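Local coordinates for universal stress protein MT1672 (PDB 1TQ8) that belongs to the universal stress protein A family and probably binds an adenine nucleotide as part of a stress-related role, at the interface of chains A and B. Numbering follows the deposited sequence. Chains: chain A/B, hypothetical protein Rv1636.

The interface of chains A and B. Residues chain A 130, 134-135, 138; chain B 125-128.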
ATOM      1  N   LEU A 130      -5.903  10.121   4.973  1.00 43.26           N
ATOM      2  CA  LEU A 130      -7.272  10.631   4.993  1.00 42.37           C
ATOM      3  C   LEU A 130      -8.051   9.692   5.903  1.00 42.86           C
ATOM      4  O   LEU A 130      -7.706   8.514   6.021  1.00 43.09           O
ATOM      5  CB  LEU A 130      -7.860  10.626   3.582  1.00 44.04           C
ATOM      6  CG  LEU A 130      -7.101  11.510   2.576  1.00 45.29           C
ATOM      7  CD1 LEU A 130      -7.536  11.200   1.148  1.00 44.69           C
ATOM      8  CD2 LEU A 130      -7.355  12.976   2.906  1.00 44.50           C
ATOM      9  N   ALA A 134     -12.666   5.549   1.893  1.00 29.16           N
ATOM     10  CA  ALA A 134     -11.736   5.418   0.785  1.00 30.52           C
ATOM     11  C   ALA A 134     -10.296   5.754   1.219  1.00 32.60           C
ATOM     12  O   ALA A 134      -9.360   4.998   0.928  1.00 31.83           O
ATOM     13  CB  ALA A 134     -12.178   6.305  -0.370  1.00 26.98           C
ATOM     14  N   GLY A 135     -10.123   6.872   1.923  1.00 32.04           N
ATOM     15  CA  GLY A 135      -8.797   7.262   2.370  1.00 31.75           C
ATOM     16  C   GLY A 135      -8.065   6.148   3.089  1.00 33.45           C
ATOM     17  O   GLY A 135      -6.880   5.900   2.850  1.00 35.24           O
ATOM     18  N   LEU A 138      -7.600   2.662   0.730  1.00 30.71           N
ATOM     19  CA  LEU A 138      -6.573   2.770  -0.302  1.00 31.65           C
ATOM     20  C   LEU A 138      -5.151   2.989   0.186  1.00 32.87           C
ATOM     21  O   LEU A 138      -4.234   3.122  -0.621  1.00 33.35           O
ATOM     22  CB  LEU A 138      -6.950   3.890  -1.274  1.00 29.28           C
ATOM     23  CG  LEU A 138      -8.313   3.654  -1.937  1.00 30.94           C
ATOM     24  CD1 LEU A 138      -8.637   4.804  -2.864  1.00 29.71           C
ATOM     25  CD2 LEU A 138      -8.291   2.326  -2.712  1.00 29.31           C
TER
ATOM     26  N   VAL B 125     -14.807   1.733  -3.848  1.00 29.61           N
ATOM     27  CA  VAL B 125     -14.476   3.080  -3.368  1.00 28.24           C
ATOM     28  C   VAL B 125     -13.917   3.885  -4.525  1.00 27.07           C
ATOM     29  O   VAL B 125     -13.378   3.322  -5.473  1.00 28.58           O
ATOM     30  CB  VAL B 125     -13.414   3.117  -2.221  1.00 28.73           C
ATOM     31  CG1 VAL B 125     -13.952   2.426  -0.974  1.00 32.25           C
ATOM     32  CG2 VAL B 125     -12.131   2.486  -2.666  1.00 29.52           C
ATOM     33  N   GLY B 126     -14.084   5.201  -4.457  1.00 25.58           N
ATOM     34  CA  GLY B 126     -13.556   6.072  -5.484  1.00 25.76           C
ATOM     35  C   GLY B 126     -12.134   6.394  -5.064  1.00 26.49           C
ATOM     36  O   GLY B 126     -11.857   6.520  -3.871  1.00 26.25           O
ATOM     37  N   ASN B 127     -11.233   6.518  -6.031  1.00 28.14           N
ATOM     38  CA  ASN B 127      -9.830   6.790  -5.743  1.00 29.95           C
ATOM     39  C   ASN B 127      -9.688   8.160  -5.133  1.00 31.39           C
ATOM     40  O   ASN B 127     -10.467   9.060  -5.423  1.00 33.27           O
ATOM     41  CB  ASN B 127      -8.998   6.720  -7.029  1.00 30.44           C
ATOM     42  CG  ASN B 127      -7.544   6.359  -6.771  1.00 30.30           C
ATOM     43  OD1 ASN B 127      -7.153   6.089  -5.635  1.00 31.06           O
ATOM     44  ND2 ASN B 127      -6.739   6.338  -7.829  1.00 31.49           N
ATOM     45  N   VAL B 128      -8.679   8.323  -4.298  1.00 31.87           N
ATOM     46  CA  VAL B 128      -8.452   9.602  -3.660  1.00 34.73           C
ATOM     47  C   VAL B 128      -7.040   9.569  -3.108  1.00 35.67           C
ATOM     48  O   VAL B 128      -6.503   8.493  -2.880  1.00 39.29           O
ATOM     49  CB  VAL B 128      -9.503   9.841  -2.533  1.00 35.25           C
ATOM     50  CG1 VAL B 128      -9.419   8.746  -1.487  1.00 32.40           C
ATOM     51  CG2 VAL B 128      -9.304  11.205  -1.921  1.00 37.93           C
TER
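The side-chain amide of B:Asn127 turns its oxygen end towards A:Leu138, whose methyl CD1 lies 3.4 Å from OD1 and somewhat off the amide plane. A second flat group, the B:Gly126 peptide, points its carbonyl O at the methyl CB of A:Ala134 at 3.5 Å, with a C-O-CB angle near 160° that places the methyl almost straight beyond the oxygen. The B:Asn127 amide has CG anti to the backbone N (chi1 -154°), and OD1 also accepts a weak hydrogen bond from the backbone N of B:Val128, 3.0 Å away, which would favour this turn of the group.

Much of the rest of the patch is aliphatic. B:Val128 divides its two methyls: CG2 points tip to tip at CD1 of A:Leu130, 3.5 Å apart, whereas CG1 sits 3.8 Å from A:Ala134 CB. With chi1 at 59°, CG1 lies between the backbone N and carbonyl carbon, which lets the branches address different partners. A:Leu138 is forked as well. Its CD2 packs 3.8 Å from CG2 of B:Val125, the two side chains passing in opposite directions, and its CD1 reaches CA of B:Asn127 at 3.7 Å. A:Ala134, between the two valines, also meets B:Val125, CB to CB at 3.9 Å.

About 192 Å² of protein surface is hidden in this patch, which has a twin with the chains exchanged. Helix 133-137 of chain A and its flanking loops lie against the end of strand 122-126 and the following loop of chain B. The chain A helix and chain B from B:Gly126 onward fall within the glycine-rich G-2X-G-9X-G(S/T) motif typical of nucleotide-binding family members, while B:Val125 stands just ahead of it in the strand, so pairing may influence that loop if this dimer is biological.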